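Local coordinates for protein 3-oxo-tetronate kinase (PDB 1YZY) that catalyses the ATP-dependent phosphorylation of 3-oxo-tetronate to 3-oxo-tetronate 4-phosphate, as a member of the four-carbon acid sugar kinase family, at residues A[66-69]-A[70-74]; A[79-82]-A[83-87]; A[176-179]-A[180-183]; A[233-236]-A[237-240]; A[265-269]-A[270-274]. All blocks are in the same frame, centred on the assembly; numbering follows the deposited sequence.

Contact 1: residues A[66-69]-A[70-74]; sequences YQWL and KENGC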
# COMPACT_ATOMS: atom_id res chain seq x y z
N TYR A 66 4.64 -15.15 7.07
CA TYR A 66 3.86 -15.66 8.19
C TYR A 66 4.74 -16.02 9.37
O TYR A 66 4.39 -15.74 10.52
CB TYR A 66 3.07 -16.90 7.76
CG TYR A 66 2.67 -17.80 8.91
CD1 TYR A 66 1.59 -17.48 9.73
CD2 TYR A 66 3.43 -18.93 9.23
CE1 TYR A 66 1.28 -18.26 10.85
CE2 TYR A 66 3.13 -19.71 10.35
CZ TYR A 66 2.05 -19.37 11.15
OH TYR A 66 1.76 -20.13 12.26
N GLN A 67 5.84 -16.71 9.10
CA GLN A 67 6.76 -17.13 10.16
C GLN A 67 7.33 -15.93 10.88
O GLN A 67 7.46 -15.94 12.11
CB GLN A 67 7.87 -18.02 9.58
CG GLN A 67 8.74 -18.67 10.63
CD GLN A 67 7.96 -19.58 11.56
OE1 GLN A 67 8.25 -19.66 12.75
NE2 GLN A 67 6.99 -20.31 11.01
N TRP A 68 7.65 -14.89 10.12
CA TRP A 68 8.18 -13.66 10.71
C TRP A 68 7.08 -12.98 11.53
O TRP A 68 7.29 -12.66 12.70
CB TRP A 68 8.70 -12.72 9.63
CG TRP A 68 9.40 -11.53 10.21
CD1 TRP A 68 10.71 -11.47 10.59
CD2 TRP A 68 8.83 -10.26 10.54
NE1 TRP A 68 10.98 -10.24 11.14
CE2 TRP A 68 9.85 -9.48 11.12
CE3 TRP A 68 7.55 -9.71 10.40
CZ2 TRP A 68 9.63 -8.17 11.57
CZ3 TRP A 68 7.33 -8.41 10.84
CH2 TRP A 68 8.37 -7.66 11.42
N LEU A 69 5.94 -12.71 10.90
CA LEU A 69 4.82 -12.08 11.59
C LEU A 69 4.52 -12.84 12.89
O LEU A 69 4.25 -12.24 13.93
CB LEU A 69 3.58 -12.04 10.68
CG LEU A 69 3.66 -11.06 9.50
CD1 LEU A 69 2.68 -11.48 8.42
CD2 LEU A 69 3.41 -9.62 9.93
N LYS A 70 4.58 -14.17 12.83
CA LYS A 70 4.34 -15.03 13.98
C LYS A 70 5.41 -14.79 15.05
O LYS A 70 5.10 -14.63 16.23
CB LYS A 70 4.37 -16.50 13.56
CG LYS A 70 4.08 -17.48 14.69
CD LYS A 70 4.49 -18.90 14.34
CE LYS A 70 3.95 -19.91 15.34
NZ LYS A 70 4.33 -19.59 16.74
N GLU A 71 6.68 -14.83 14.64
CA GLU A 71 7.79 -14.62 15.55
C GLU A 71 7.73 -13.24 16.18
O GLU A 71 8.23 -13.04 17.30
CB GLU A 71 9.14 -14.79 14.84
CG GLU A 71 9.50 -16.24 14.48
CD GLU A 71 10.82 -16.37 13.73
OE1 GLU A 71 11.54 -17.37 13.96
OE2 GLU A 71 11.15 -15.48 12.91
N ASN A 72 7.11 -12.30 15.48
CA ASN A 72 7.01 -10.94 15.99
C ASN A 72 5.70 -10.54 16.67
O ASN A 72 5.33 -9.36 16.67
CB ASN A 72 7.45 -9.94 14.92
CG ASN A 72 8.97 -9.83 14.84
OD1 ASN A 72 9.59 -9.08 15.59
ND2 ASN A 72 9.59 -10.63 13.96
N GLY A 73 5.03 -11.51 17.28
CA GLY A 73 3.80 -11.25 18.01
C GLY A 73 2.48 -11.34 17.29
O GLY A 73 1.48 -11.34 18.00
N CYS A 74 2.37 -11.46 15.97
CA CYS A 74 1.04 -11.61 15.40
C CYS A 74 0.27 -12.89 15.73
O CYS A 74 0.83 -13.99 15.67
CB CYS A 74 1.19 -11.46 13.89
SG CYS A 74 1.82 -9.84 13.35
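Backbone hydrogen bonds carry the last turn of the helix from Tyr66 and Gln67 to Lys70 and Glu71. Lys70 N reaches Tyr66 O at 2.8 Å and Glu71 N reaches Gln67 O at 2.9 Å, both i to i+4. Asn72 is where the helical angles end, yet its N still donates to Trp68 O at 2.8 Å.

The side-chain amide of Asn72 folds back over the indole of Trp68. ND2 sits on one face, off-centre, 3.1 Å from Trp68 CE2, with the amide plane inclined 31° to the ring. Behind it, Asn72 CB lies almost straight above the six-membered ring, a CH-pi contact of 4.2 Å to the centroid. ND2 also makes a weak bond to Trp68 O, while OD1 accepts from the backbone N of Leu37, so the amide is held from both ends. Trp68 CG is anti to the backbone N (chi1 -173°), which swings the indole toward Ile44 and Ile46 of strand 43-47.

Van der Waals contacts fill in the rest. The stem of Lys70 runs alongside Tyr66, its CD 3.6 Å from Tyr66 OH, and its CB lies over one ring face. On the buried side Leu69 CD2 packs on Cys74 SG at 3.8 Å.

Gly73 has positive phi and is the C-prime residue of a Schellman motif: Cys74 N bonds to Leu69 O at 2.9 Å and Gly73 N to Lys70 O. This is the classic glycine-terminated end of an alpha-helix, here closing helix 55-71 before the chain turns toward strand 77-80.

Contact 2: residues A[79-82]-A[83-87]; sequences FKYC and STFDS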
# COMPACT_ATOMS: atom_id res chain seq x y z
N PHE A 79 -4.58 -12.66 4.60
CA PHE A 79 -3.99 -12.78 3.27
C PHE A 79 -4.73 -11.79 2.38
O PHE A 79 -5.87 -12.01 2.00
CB PHE A 79 -4.16 -14.22 2.75
CG PHE A 79 -3.70 -14.42 1.33
CD1 PHE A 79 -2.73 -13.58 0.76
CD2 PHE A 79 -4.25 -15.42 0.54
CE1 PHE A 79 -2.34 -13.74 -0.56
CE2 PHE A 79 -3.86 -15.59 -0.78
CZ PHE A 79 -2.90 -14.75 -1.33
N LYS A 80 -4.05 -10.70 2.04
CA LYS A 80 -4.61 -9.64 1.22
C LYS A 80 -4.27 -9.71 -0.26
O LYS A 80 -3.10 -9.68 -0.64
CB LYS A 80 -4.18 -8.28 1.80
CG LYS A 80 -4.19 -7.11 0.83
CD LYS A 80 -5.52 -6.42 0.79
CE LYS A 80 -5.48 -5.22 -0.12
NZ LYS A 80 -5.34 -5.56 -1.56
N TYR A 81 -5.31 -9.74 -1.09
CA TYR A 81 -5.15 -9.78 -2.54
C TYR A 81 -5.97 -8.66 -3.20
O TYR A 81 -6.53 -7.81 -2.51
CB TYR A 81 -5.51 -11.16 -3.10
CG TYR A 81 -6.75 -11.79 -2.49
CD1 TYR A 81 -8.02 -11.29 -2.77
CD2 TYR A 81 -6.64 -12.89 -1.64
CE1 TYR A 81 -9.16 -11.87 -2.22
CE2 TYR A 81 -7.77 -13.48 -1.09
CZ TYR A 81 -9.03 -12.96 -1.38
OH TYR A 81 -10.16 -13.56 -0.86
N CYS A 82 -6.01 -8.63 -4.53
CA CYS A 82 -6.73 -7.56 -5.21
C CYS A 82 -8.25 -7.69 -5.11
O CYS A 82 -8.79 -8.80 -4.98
CB CYS A 82 -6.29 -7.49 -6.68
SG CYS A 82 -6.71 -5.95 -7.55
N SER A 83 -8.94 -6.55 -5.16
CA SER A 83 -10.40 -6.53 -5.08
C SER A 83 -11.09 -7.11 -6.33
O SER A 83 -12.30 -7.36 -6.32
CB SER A 83 -10.90 -5.11 -4.77
OG SER A 83 -10.63 -4.20 -5.83
N THR A 84 -10.31 -7.34 -7.39
CA THR A 84 -10.84 -7.93 -8.62
C THR A 84 -10.44 -9.41 -8.71
O THR A 84 -10.58 -10.05 -9.76
CB THR A 84 -10.43 -7.15 -9.88
OG1 THR A 84 -9.14 -6.58 -9.71
CG2 THR A 84 -11.42 -6.04 -10.16
N PHE A 85 -9.96 -9.93 -7.58
CA PHE A 85 -9.56 -11.33 -7.44
C PHE A 85 -8.48 -11.78 -8.43
O PHE A 85 -8.37 -12.97 -8.73
CB PHE A 85 -10.81 -12.23 -7.55
CG PHE A 85 -10.76 -13.46 -6.70
CD1 PHE A 85 -10.80 -13.37 -5.31
CD2 PHE A 85 -10.67 -14.73 -7.28
CE1 PHE A 85 -10.77 -14.52 -4.52
CE2 PHE A 85 -10.63 -15.88 -6.49
CZ PHE A 85 -10.68 -15.77 -5.11
N ASP A 86 -7.63 -10.85 -8.87
CA ASP A 86 -6.55 -11.11 -9.83
C ASP A 86 -5.82 -12.44 -9.62
O ASP A 86 -5.14 -12.62 -8.61
CB ASP A 86 -5.53 -9.97 -9.82
CG ASP A 86 -6.15 -8.64 -10.17
OD1 ASP A 86 -7.18 -8.31 -9.56
OD2 ASP A 86 -5.62 -7.93 -11.05
N SER A 87 -5.96 -13.33 -10.60
CA SER A 87 -5.36 -14.66 -10.56
C SER A 87 -5.71 -15.44 -11.84
O SER A 87 -6.26 -14.87 -12.79
CB SER A 87 -5.90 -15.43 -9.34
OG SER A 87 -7.32 -15.39 -9.28
O HOH W 1 -4.87 -10.88 -6.60
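Tyr81 and Phe85 meet as an offset edge-to-face pair, the edge of Phe85 directed at the face of Tyr81, with centroids 5.4 Å apart and planes at 83°. Tyr81 CE1 and Phe85 CD1 come within 3.8 Å. Tyr81 places CG between its backbone N and carbonyl carbon (chi1 42°), an unusual choice that lays the ring across toward Phe85; its hydroxyl is then hydrogen-bonded to Thr218.

A type I turn from Cys82 to Phe85 brings the two rings together, closed by Phe85 N to Cys82 O at 3.1 Å, the donor standing well above the carbonyl plane. Cys82 extends SG anti to its backbone N (chi1 -163°), where it lies 3.1 Å from Asp86 OD1. That same oxygen accepts from Thr84 OG1 at 2.6 Å through its syn lone pair, which helps to set how the carboxylate is turned. A water bridges Cys82 N, at the first residue of the turn, to Asp86 O just beyond it, donating to that oxygen at 2.7 Å.

The turn leaves the end of strand 77-80, which runs between strands 3-6 and 216-219. Tyr81 rests on Ile93 of helix 93-104, and Phe85 is received by Leu152 and Leu155 of helix 152-159, both rings also touching Ile111 of strand 109-111.

Contact 3: residues A[176-179]-A[180-183]; sequences ASRV and QECF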
# COMPACT_ATOMS: atom_id res chain seq x y z
N ALA A 176 -24.14 -11.29 12.63
CA ALA A 176 -22.91 -12.05 12.86
C ALA A 176 -23.18 -13.48 13.28
O ALA A 176 -22.55 -14.39 12.75
CB ALA A 176 -22.06 -11.35 13.92
N SER A 177 -24.10 -13.67 14.23
CA SER A 177 -24.46 -15.00 14.72
C SER A 177 -25.00 -15.91 13.61
O SER A 177 -24.69 -17.09 13.56
CB SER A 177 -25.48 -14.91 15.85
OG SER A 177 -24.89 -14.34 17.00
N ARG A 178 -25.85 -15.36 12.75
CA ARG A 178 -26.41 -16.12 11.65
C ARG A 178 -25.31 -16.51 10.66
O ARG A 178 -25.37 -17.58 10.05
CB ARG A 178 -27.50 -15.30 10.93
CG ARG A 178 -28.04 -15.94 9.65
CD ARG A 178 -28.62 -17.33 9.91
NE ARG A 178 -28.99 -18.01 8.66
CZ ARG A 178 -29.09 -19.33 8.53
NH1 ARG A 178 -28.87 -20.14 9.56
NH2 ARG A 178 -29.34 -19.85 7.34
N VAL A 179 -24.35 -15.62 10.47
CA VAL A 179 -23.24 -15.87 9.56
C VAL A 179 -22.41 -17.02 10.11
O VAL A 179 -21.99 -17.89 9.35
CB VAL A 179 -22.36 -14.60 9.37
CG1 VAL A 179 -21.12 -14.93 8.57
CG2 VAL A 179 -23.17 -13.54 8.65
N GLN A 180 -22.19 -17.04 11.41
CA GLN A 180 -21.43 -18.11 12.05
C GLN A 180 -22.15 -19.45 11.95
O GLN A 180 -21.52 -20.52 11.96
CB GLN A 180 -21.15 -17.78 13.51
CG GLN A 180 -20.30 -16.54 13.68
CD GLN A 180 -20.08 -16.17 15.13
OE1 GLN A 180 -19.26 -15.31 15.44
NE2 GLN A 180 -20.82 -16.81 16.04
N GLU A 181 -23.48 -19.39 11.94
CA GLU A 181 -24.29 -20.58 11.82
C GLU A 181 -24.14 -21.08 10.38
O GLU A 181 -24.13 -22.28 10.14
CB GLU A 181 -25.76 -20.28 12.16
CG GLU A 181 -26.00 -19.92 13.63
CD GLU A 181 -27.47 -19.65 13.98
OE1 GLU A 181 -28.34 -19.55 13.07
OE2 GLU A 181 -27.77 -19.52 15.18
N CYS A 182 -24.06 -20.16 9.43
CA CYS A 182 -23.87 -20.53 8.04
C CYS A 182 -22.44 -21.07 7.86
O CYS A 182 -22.20 -21.92 7.01
CB CYS A 182 -24.09 -19.34 7.11
SG CYS A 182 -25.82 -18.76 6.94
N PHE A 183 -21.48 -20.50 8.60
CA PHE A 183 -20.09 -20.94 8.55
C PHE A 183 -20.03 -22.39 9.04
O PHE A 183 -19.31 -23.22 8.47
CB PHE A 183 -19.19 -20.10 9.47
CG PHE A 183 -18.81 -18.74 8.92
CD1 PHE A 183 -18.95 -18.44 7.58
CD2 PHE A 183 -18.30 -17.77 9.78
CE1 PHE A 183 -18.59 -17.18 7.09
CE2 PHE A 183 -17.94 -16.51 9.30
CZ PHE A 183 -18.09 -16.22 7.95
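Phe183 N donates to Val179 O at 2.8 Å, the shortest of four backbone bonds in regular i to i+4 order; the others are Gln180 N to Ala176 O at 3.0 Å, Glu181 N to Ser177 O, and Cys182 N to Arg178 O. Arg178 and Glu181 add a long salt bridge, NH1 to OE1 3.6 Å, in which the carboxylate oxygen lies at the edge of the guanidinium, near its plane, while the two flat groups stand 82° apart. Arg178 has a stronger partner in Asp171, whose OD1 is bridged to NE, so the guanidinium is shared between two acids.

All of this belongs to the first two turns of helix 176-188. The arginine chain bends at chi2 (58°), which turns its end along the helix over Cys182, whose sulfur sits over one face of the guanidinium, off-centre, 3.7 Å from Arg178 CZ.

On the buried side Val179 lies alongside Phe183. Its CG1, anti to the backbone N (chi1 173°), presses over the ring face in a CH-pi contact, 3.7 Å to the centroid and 3.4 Å to Phe183 CZ. Val179 O approaches that ring's face too, nearest Phe183 CG at 3.3 Å. Val179 packs further on Val206 and Ala210 of helix 202-210, and Phe183 on Leu207 and on Val167 of strand 164-167.

Contact 4: residues A[233-236]-A[237-240]; sequences GGKK and GTNA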
# COMPACT_ATOMS: atom_id res chain seq x y z
N GLY A 233 -12.58 -0.06 18.11
CA GLY A 233 -13.78 0.47 18.73
C GLY A 233 -14.28 1.72 18.03
O GLY A 233 -14.75 2.66 18.68
N GLY A 234 -14.17 1.74 16.70
CA GLY A 234 -14.60 2.87 15.90
C GLY A 234 -13.62 4.03 15.77
O GLY A 234 -13.94 5.03 15.13
N LYS A 235 -12.46 3.91 16.39
CA LYS A 235 -11.44 4.96 16.35
C LYS A 235 -11.02 5.27 14.93
O LYS A 235 -11.09 4.41 14.05
CB LYS A 235 -10.23 4.53 17.18
CG LYS A 235 -9.15 5.59 17.35
CD LYS A 235 -9.62 6.73 18.25
CE LYS A 235 -8.70 7.95 18.13
NZ LYS A 235 -8.79 8.59 16.78
N LYS A 236 -10.64 6.51 14.68
CA LYS A 236 -10.20 6.91 13.35
C LYS A 236 -8.71 7.31 13.36
O LYS A 236 -8.03 7.17 14.38
CB LYS A 236 -11.06 8.06 12.82
CG LYS A 236 -12.50 7.65 12.51
CD LYS A 236 -12.56 6.72 11.32
CE LYS A 236 -14.00 6.34 10.99
NZ LYS A 236 -14.10 5.61 9.69
N GLY A 237 -8.21 7.77 12.21
CA GLY A 237 -6.81 8.15 12.12
C GLY A 237 -6.50 9.58 12.53
O GLY A 237 -5.48 10.13 12.10
N THR A 238 -7.37 10.19 13.32
CA THR A 238 -7.18 11.57 13.76
C THR A 238 -5.96 11.76 14.66
O THR A 238 -5.40 12.85 14.72
CB THR A 238 -8.43 12.13 14.50
OG1 THR A 238 -9.03 11.10 15.30
CG2 THR A 238 -9.45 12.63 13.50
N ASN A 239 -5.54 10.68 15.32
CA ASN A 239 -4.40 10.72 16.22
C ASN A 239 -3.18 9.96 15.70
O ASN A 239 -2.33 9.50 16.48
CB ASN A 239 -4.79 10.20 17.61
CG ASN A 239 -5.76 11.12 18.32
OD1 ASN A 239 -5.41 12.24 18.68
ND2 ASN A 239 -6.99 10.65 18.51
N ALA A 240 -3.13 9.74 14.39
CA ALA A 240 -1.99 9.07 13.79
C ALA A 240 -0.87 10.11 13.81
O ALA A 240 -1.11 11.31 13.63
CB ALA A 240 -2.31 8.64 12.37
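A surface loop that runs from helix 221-232 to strand 248-252 holds the small contact in which Lys235 curls over to Thr238. The loop starts at Gly233, the C-prime residue of the Schellman motif that ends the helix. Gly233 and Gly234 both have positive phi, backbone angles at which any CB would be jammed against the preceding carbonyl oxygen, and the chain leaves the helix through this pair.

Lys235 does most of the work. CG starts anti to the backbone N, and bends at chi2 and chi4, 70° and 67°, then curl the chain so that the ammonium comes back over its own backbone. There NZ donates to Lys236 O at 2.9 Å, arriving from above the carbonyl plane. It also reaches forward to Thr238, NZ to OG1 2.9 Å, a weak bond. The threonine hydroxyl sits between its own backbone N and carbonyl carbon, chi1 38°, and the two side chains meet at a slant. The side chain of Asn239 lies across the end of the lysine, roughly at right angles to it.

Further on, Ala240 N bonds back to Gly237 O at 3.3 Å, rounding off the turn, and Thr238 O takes a weak hydrogen bond from Lys374.

The chemistry is light: one lysine ammonium is met by a carbonyl and, weakly, by a hydroxyl. Both are neutral acceptors, so among the residues of this turn its charge is not balanced by an acid.

Contact 5: residues A[265-269]-A[270-274]; sequences KYREK and APHFQ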
# COMPACT_ATOMS: atom_id res chain seq x y z
N LYS A 265 3.00 25.93 -7.63
CA LYS A 265 2.30 26.58 -6.53
C LYS A 265 3.20 26.72 -5.29
O LYS A 265 3.05 27.66 -4.50
CB LYS A 265 1.04 25.78 -6.19
CG LYS A 265 -0.19 26.62 -5.82
CD LYS A 265 -0.30 26.87 -4.33
CE LYS A 265 -1.64 27.51 -3.98
NZ LYS A 265 -1.87 27.58 -2.50
N TYR A 266 4.14 25.79 -5.15
CA TYR A 266 5.06 25.79 -4.01
C TYR A 266 6.28 26.70 -4.18
O TYR A 266 6.76 27.28 -3.20
CB TYR A 266 5.50 24.36 -3.70
CG TYR A 266 6.23 24.24 -2.38
CD1 TYR A 266 5.63 24.63 -1.19
CD2 TYR A 266 7.54 23.74 -2.32
CE1 TYR A 266 6.29 24.54 0.02
CE2 TYR A 266 8.22 23.64 -1.11
CZ TYR A 266 7.59 24.04 0.05
OH TYR A 266 8.23 23.95 1.25
N ARG A 267 6.82 26.81 -5.39
CA ARG A 267 7.98 27.65 -5.63
C ARG A 267 7.65 29.10 -5.29
O ARG A 267 8.53 29.97 -5.20
CB ARG A 267 8.42 27.55 -7.09
CG ARG A 267 7.43 28.14 -8.06
CD ARG A 267 8.11 28.54 -9.35
NE ARG A 267 8.64 27.39 -10.06
CZ ARG A 267 9.35 27.48 -11.18
NH1 ARG A 267 9.62 28.66 -11.70
NH2 ARG A 267 9.77 26.38 -11.79
N GLU A 268 6.36 29.36 -5.14
CA GLU A 268 5.84 30.67 -4.79
C GLU A 268 5.96 30.87 -3.28
O GLU A 268 6.07 32.00 -2.80
CB GLU A 268 4.37 30.73 -5.23
CG GLU A 268 3.60 31.98 -4.84
CD GLU A 268 2.09 31.77 -4.92
OE1 GLU A 268 1.61 31.21 -5.93
OE2 GLU A 268 1.39 32.15 -3.96
N LYS A 269 5.94 29.76 -2.54
CA LYS A 269 6.00 29.78 -1.08
C LYS A 269 7.36 29.49 -0.42
O LYS A 269 7.55 29.86 0.75
CB LYS A 269 4.98 28.79 -0.51
CG LYS A 269 3.51 29.09 -0.82
CD LYS A 269 3.04 30.36 -0.13
CE LYS A 269 1.53 30.52 -0.24
NZ LYS A 269 1.06 30.52 -1.65
N ALA A 270 8.29 28.85 -1.12
CA ALA A 270 9.57 28.49 -0.50
C ALA A 270 10.82 28.48 -1.40
O ALA A 270 10.72 28.58 -2.63
CB ALA A 270 9.42 27.13 0.20
N PRO A 271 12.02 28.38 -0.79
CA PRO A 271 13.27 28.36 -1.55
C PRO A 271 13.22 27.21 -2.55
O PRO A 271 12.91 26.08 -2.19
CB PRO A 271 14.31 28.07 -0.47
CG PRO A 271 13.73 28.70 0.73
CD PRO A 271 12.29 28.27 0.66
N HIS A 272 13.53 27.49 -3.81
CA HIS A 272 13.47 26.46 -4.82
C HIS A 272 14.68 26.49 -5.74
O HIS A 272 15.10 27.55 -6.21
CB HIS A 272 12.19 26.60 -5.64
CG HIS A 272 11.93 28.00 -6.10
ND1 HIS A 272 11.46 28.98 -5.25
CD2 HIS A 272 12.09 28.59 -7.30
CE1 HIS A 272 11.34 30.12 -5.91
NE2 HIS A 272 11.72 29.91 -7.16
N PHE A 273 15.21 25.31 -6.02
CA PHE A 273 16.37 25.17 -6.87
C PHE A 273 16.02 24.13 -7.92
O PHE A 273 15.89 22.95 -7.59
CB PHE A 273 17.56 24.71 -6.03
CG PHE A 273 18.87 24.72 -6.77
CD1 PHE A 273 19.06 23.94 -7.91
CD2 PHE A 273 19.93 25.49 -6.31
CE1 PHE A 273 20.27 23.93 -8.59
CE2 PHE A 273 21.16 25.48 -6.98
CZ PHE A 273 21.32 24.70 -8.12
N GLN A 274 15.86 24.55 -9.16
CA GLN A 274 15.55 23.62 -10.23
C GLN A 274 16.75 22.76 -10.62
O GLN A 274 17.80 23.29 -11.00
CB GLN A 274 15.03 24.35 -11.47
CG GLN A 274 14.73 23.41 -12.61
CD GLN A 274 14.23 24.12 -13.84
OE1 GLN A 274 14.15 25.35 -13.87
NE2 GLN A 274 13.90 23.35 -14.87
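Tyr266 O is gripped by two backbone amides: Lys269 N at 2.7 Å, and Ala270 N at 3.0 Å, the latter approaching nearly end-on to the carbonyl. The two bonds hold the chain in a compact turn between helix 257-266 and strand 272-274.

Ala270 also meets the tyrosine through its methyl, with CB 3.6 Å from Tyr266 CZ and at a slant to the ring. Tyr266 CG lies anti to the backbone N (chi1 -169°), and the far end of the ring reaches inward, where its hydroxyl is hydrogen-bonded to Ala303 O.

On the outer side His272 folds back over the turn. Its ring takes CB of Arg267 over the centre of one face, a CH-pi contact of 3.7 Å to the centroid. The imidazole is held by its own segment: ND1 donates to Ala270 O at 2.8 Å, almost straight (175°), in the carbonyl plane and in the plane of the ring. With CG between the backbone N and carbonyl carbon (chi1 48°), the histidine doubles back far enough to make that bond. Within the turn, Lys269 NZ forms a salt bridge with Glu268 OE2 at 2.8 Å, coming from above the carboxylate plane.

Strand 272-274 pairs with strand 305-307, and His272 touches Met305 and Tyr307 there. The bond to Ala270 O implies a proton on ND1 of His272; that bond and the Arg267 contact together restrict how the ring can turn.

How the contacts relate
From the N terminus the five contacts come in series; each is local along the chain, and none crosses or encloses another. Contact 1 ends helix 55-71, and the chain then enters strand 77-80, at whose far end contact 2 makes its turn; their nearest atoms are about 8 Å apart. Contact 3 opens helix 176-188, on the same side of the chain's centre as contact 2. These three belong to the sugar-binding N-terminal domain. Contact 4 begins the loop from helix 221-232 toward strand 248-252. Contact 5 joins helix 257-266 to strand 272-274 in the nucleotide-binding C-terminal domain, its centre about 58 Å from that of contact 3.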